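Long-range contact in endo-beta-1,2-glucanase (Talaromyces funiculosus, PDB 6IMV), which hydrolyses beta-1,2-glucans from within the chain, as an endo-acting fungal glycoside hydrolase: residues A[131-140]-A[201-210]. Sequence-based numbering, arbitrary orientation.
Sequences NETYPGFGGF and YTKTTAAHIF. With NAG (2-acetamido-2-deoxy-beta-D-glucopyranose), chain F.
The F140 ring overlaps the end of helix 186-210 between F210 and T202. F210 turns its edge onto one F140 face, with planes at 85° and CE2 over the ring centre, a T-shaped pair. CG2 of T202 lies over the opposite face, toward the rim. At the F140 edge, CZ is 3.9 Å from CB of A206, and CD1 of I209 comes near. L170 of helix 163-182 and F254 of helix 252-261 also touch F140.

Next to it, OG1 of T205 donates to O of G138 at 2.7 Å, in the carbonyl plane and on a lone pair. A chi1 of 61° brings OG1 to this oxygen. G138 and G139 lie so close to the helix that a CB would clash with I209 CD1 on the first and Y201 CD2 on the second.

The chi1 of Y201, 177°, swings the ring away from the backbone N and lays it against the glycan. N2 of the NAG carried by N131 lies over one face, 3.7 Å from CD2. The Y201 hydroxyl donates a hydrogen bond to a water, 2.6 Å from OH, and this water donates to OD1 of N131 and O of P135. With Y201 replaced by an alanine, the sugar would probably lose the ring packed against it, and the water its donor. The arrangement is a type I' turn from F137 to F140 packed on a helix, beside an N-glycosylated N-E-T sequon.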
# COMPACT_ATOMS: atom_id res chain seq x y z
N ASN A 131 0.44 16.74 -16.58
CA ASN A 131 -0.66 16.51 -17.50
C ASN A 131 -0.51 17.38 -18.75
O ASN A 131 -0.75 16.93 -19.87
CB ASN A 131 -2.00 16.75 -16.82
CG ASN A 131 -3.18 16.62 -17.76
OD1 ASN A 131 -3.35 15.59 -18.41
ND2 ASN A 131 -3.97 17.67 -17.83
N GLU A 132 -0.12 18.64 -18.54
CA GLU A 132 0.07 19.63 -19.60
C GLU A 132 1.17 19.18 -20.57
O GLU A 132 0.99 19.28 -21.77
CB GLU A 132 0.44 20.97 -18.99
CG GLU A 132 0.45 22.10 -19.99
CD GLU A 132 0.66 23.45 -19.33
OE1 GLU A 132 0.25 24.46 -19.93
OE2 GLU A 132 1.24 23.47 -18.21
N THR A 133 2.30 18.72 -20.04
CA THR A 133 3.46 18.31 -20.83
C THR A 133 3.22 16.92 -21.45
O THR A 133 3.67 16.67 -22.58
CB THR A 133 4.74 18.31 -19.99
OG1 THR A 133 4.89 19.61 -19.43
CG2 THR A 133 5.98 17.94 -20.77
N TYR A 134 2.53 16.04 -20.73
CA TYR A 134 2.30 14.63 -21.17
C TYR A 134 0.80 14.33 -21.16
O TYR A 134 0.33 13.48 -20.40
CB TYR A 134 3.10 13.65 -20.31
CG TYR A 134 4.57 13.95 -20.18
CD1 TYR A 134 5.49 13.50 -21.11
CD2 TYR A 134 5.04 14.73 -19.13
CE1 TYR A 134 6.84 13.78 -20.98
CE2 TYR A 134 6.39 15.00 -18.98
CZ TYR A 134 7.29 14.53 -19.91
OH TYR A 134 8.62 14.82 -19.78
N PRO A 135 -0.00 15.00 -22.02
CA PRO A 135 -1.46 14.82 -22.01
C PRO A 135 -1.92 13.41 -22.41
O PRO A 135 -3.03 13.02 -22.08
CB PRO A 135 -1.94 15.89 -23.00
CG PRO A 135 -0.76 16.07 -23.95
CD PRO A 135 0.44 15.96 -23.05
N GLY A 136 -1.05 12.65 -23.08
CA GLY A 136 -1.35 11.29 -23.53
C GLY A 136 -1.65 10.32 -22.40
O GLY A 136 -2.28 9.27 -22.62
N PHE A 137 -1.20 10.64 -21.18
CA PHE A 137 -1.45 9.80 -19.99
C PHE A 137 -2.89 9.96 -19.50
O PHE A 137 -3.32 9.21 -18.63
CB PHE A 137 -0.45 10.11 -18.88
CG PHE A 137 0.91 9.51 -19.13
CD1 PHE A 137 1.10 8.14 -19.04
CD2 PHE A 137 1.97 10.30 -19.55
CE1 PHE A 137 2.34 7.58 -19.30
CE2 PHE A 137 3.20 9.73 -19.83
CZ PHE A 137 3.39 8.38 -19.70
N GLY A 138 -3.62 10.95 -20.04
CA GLY A 138 -5.05 11.16 -19.72
C GLY A 138 -5.30 11.43 -18.25
O GLY A 138 -6.37 11.11 -17.75
N GLY A 139 -4.32 12.02 -17.55
CA GLY A 139 -4.45 12.44 -16.15
C GLY A 139 -3.98 11.38 -15.15
O GLY A 139 -4.02 11.61 -13.94
N PHE A 140 -3.53 10.23 -15.66
CA PHE A 140 -2.95 9.16 -14.89
C PHE A 140 -1.43 9.36 -14.82
O PHE A 140 -0.88 10.16 -15.58
CB PHE A 140 -3.28 7.81 -15.53
CG PHE A 140 -4.75 7.50 -15.58
CD1 PHE A 140 -5.42 7.04 -14.46
CD2 PHE A 140 -5.48 7.68 -16.75
CE1 PHE A 140 -6.77 6.74 -14.51
CE2 PHE A 140 -6.83 7.39 -16.80
CZ PHE A 140 -7.48 6.92 -15.68
N TYR A 201 -11.31 14.25 -14.02
CA TYR A 201 -10.79 14.18 -15.38
C TYR A 201 -10.44 12.73 -15.74
O TYR A 201 -10.69 12.29 -16.88
CB TYR A 201 -9.61 15.13 -15.56
CG TYR A 201 -8.98 15.04 -16.93
CD1 TYR A 201 -9.69 15.42 -18.06
CD2 TYR A 201 -7.71 14.53 -17.09
CE1 TYR A 201 -9.14 15.31 -19.32
CE2 TYR A 201 -7.13 14.43 -18.35
CZ TYR A 201 -7.85 14.82 -19.47
OH TYR A 201 -7.28 14.69 -20.69
N THR A 202 -9.89 11.97 -14.79
CA THR A 202 -9.52 10.56 -15.04
C THR A 202 -10.76 9.72 -15.40
O THR A 202 -10.64 8.72 -16.11
CB THR A 202 -8.81 9.90 -13.85
OG1 THR A 202 -9.72 9.75 -12.76
CG2 THR A 202 -7.58 10.66 -13.42
N LYS A 203 -11.93 10.10 -14.89
CA LYS A 203 -13.18 9.38 -15.16
C LYS A 203 -13.49 9.41 -16.67
O LYS A 203 -13.96 8.40 -17.24
CB LYS A 203 -14.35 9.97 -14.36
CG LYS A 203 -14.17 10.01 -12.85
CD LYS A 203 -15.37 10.61 -12.13
CE LYS A 203 -15.26 10.53 -10.63
NZ LYS A 203 -16.17 11.50 -9.98
N THR A 204 -13.17 10.55 -17.31
CA THR A 204 -13.45 10.78 -18.73
C THR A 204 -12.48 10.01 -19.64
O THR A 204 -12.82 9.74 -20.79
CB THR A 204 -13.45 12.28 -19.07
OG1 THR A 204 -12.11 12.77 -19.08
CG2 THR A 204 -14.29 13.10 -18.11
N THR A 205 -11.29 9.65 -19.16
CA THR A 205 -10.27 9.00 -19.99
C THR A 205 -10.09 7.51 -19.65
O THR A 205 -9.48 6.79 -20.44
CB THR A 205 -8.93 9.74 -19.87
OG1 THR A 205 -8.51 9.69 -18.51
CG2 THR A 205 -9.01 11.18 -20.35
N ALA A 206 -10.62 7.04 -18.51
CA ALA A 206 -10.28 5.71 -17.95
C ALA A 206 -10.60 4.56 -18.93
O ALA A 206 -9.75 3.73 -19.19
CB ALA A 206 -10.99 5.50 -16.64
N ALA A 207 -11.84 4.52 -19.43
CA ALA A 207 -12.28 3.44 -20.32
C ALA A 207 -11.47 3.47 -21.63
O ALA A 207 -11.00 2.43 -22.11
CB ALA A 207 -13.77 3.55 -20.56
N HIS A 208 -11.30 4.67 -22.21
CA HIS A 208 -10.60 4.82 -23.50
C HIS A 208 -9.15 4.32 -23.37
O HIS A 208 -8.63 3.70 -24.28
CB HIS A 208 -10.66 6.28 -23.99
CG HIS A 208 -10.15 6.46 -25.38
ND1 HIS A 208 -10.78 5.91 -26.48
CD2 HIS A 208 -9.06 7.11 -25.85
CE1 HIS A 208 -10.10 6.21 -27.57
NE2 HIS A 208 -9.05 6.95 -27.21
N ILE A 209 -8.52 4.57 -22.22
CA ILE A 209 -7.13 4.21 -22.03
C ILE A 209 -7.00 2.74 -21.58
O ILE A 209 -6.10 2.06 -22.03
CB ILE A 209 -6.43 5.21 -21.08
CG1 ILE A 209 -6.32 6.59 -21.73
CG2 ILE A 209 -5.07 4.71 -20.62
CD1 ILE A 209 -5.79 7.69 -20.84
N PHE A 210 -7.89 2.24 -20.71
CA PHE A 210 -7.62 0.94 -20.03
C PHE A 210 -8.62 -0.18 -20.37
O PHE A 210 -8.32 -1.34 -20.10
CB PHE A 210 -7.58 1.10 -18.51
CG PHE A 210 -6.39 1.86 -18.00
CD1 PHE A 210 -5.17 1.23 -17.81
CD2 PHE A 210 -6.49 3.21 -17.68
CE1 PHE A 210 -4.08 1.93 -17.33
CE2 PHE A 210 -5.40 3.91 -17.18
CZ PHE A 210 -4.19 3.26 -17.01
C1 NAG F . -5.11 17.70 -18.69
C2 NAG F . -6.21 18.58 -18.13
C3 NAG F . -7.36 18.64 -19.11
C4 NAG F . -6.88 19.08 -20.49
C5 NAG F . -5.75 18.17 -20.90
C6 NAG F . -5.17 18.49 -22.28
C7 NAG F . -6.76 18.69 -15.75
C8 NAG F . -7.25 17.90 -14.57
N2 NAG F . -6.64 18.02 -16.87
O3 NAG F . -8.34 19.53 -18.60
O4 NAG F . -7.95 18.97 -21.44
O5 NAG F . -4.73 18.28 -19.92
O6 NAG F . -4.13 19.47 -22.08
O7 NAG F . -6.53 19.88 -15.65
O HOH W 1 -4.73 14.69 -20.70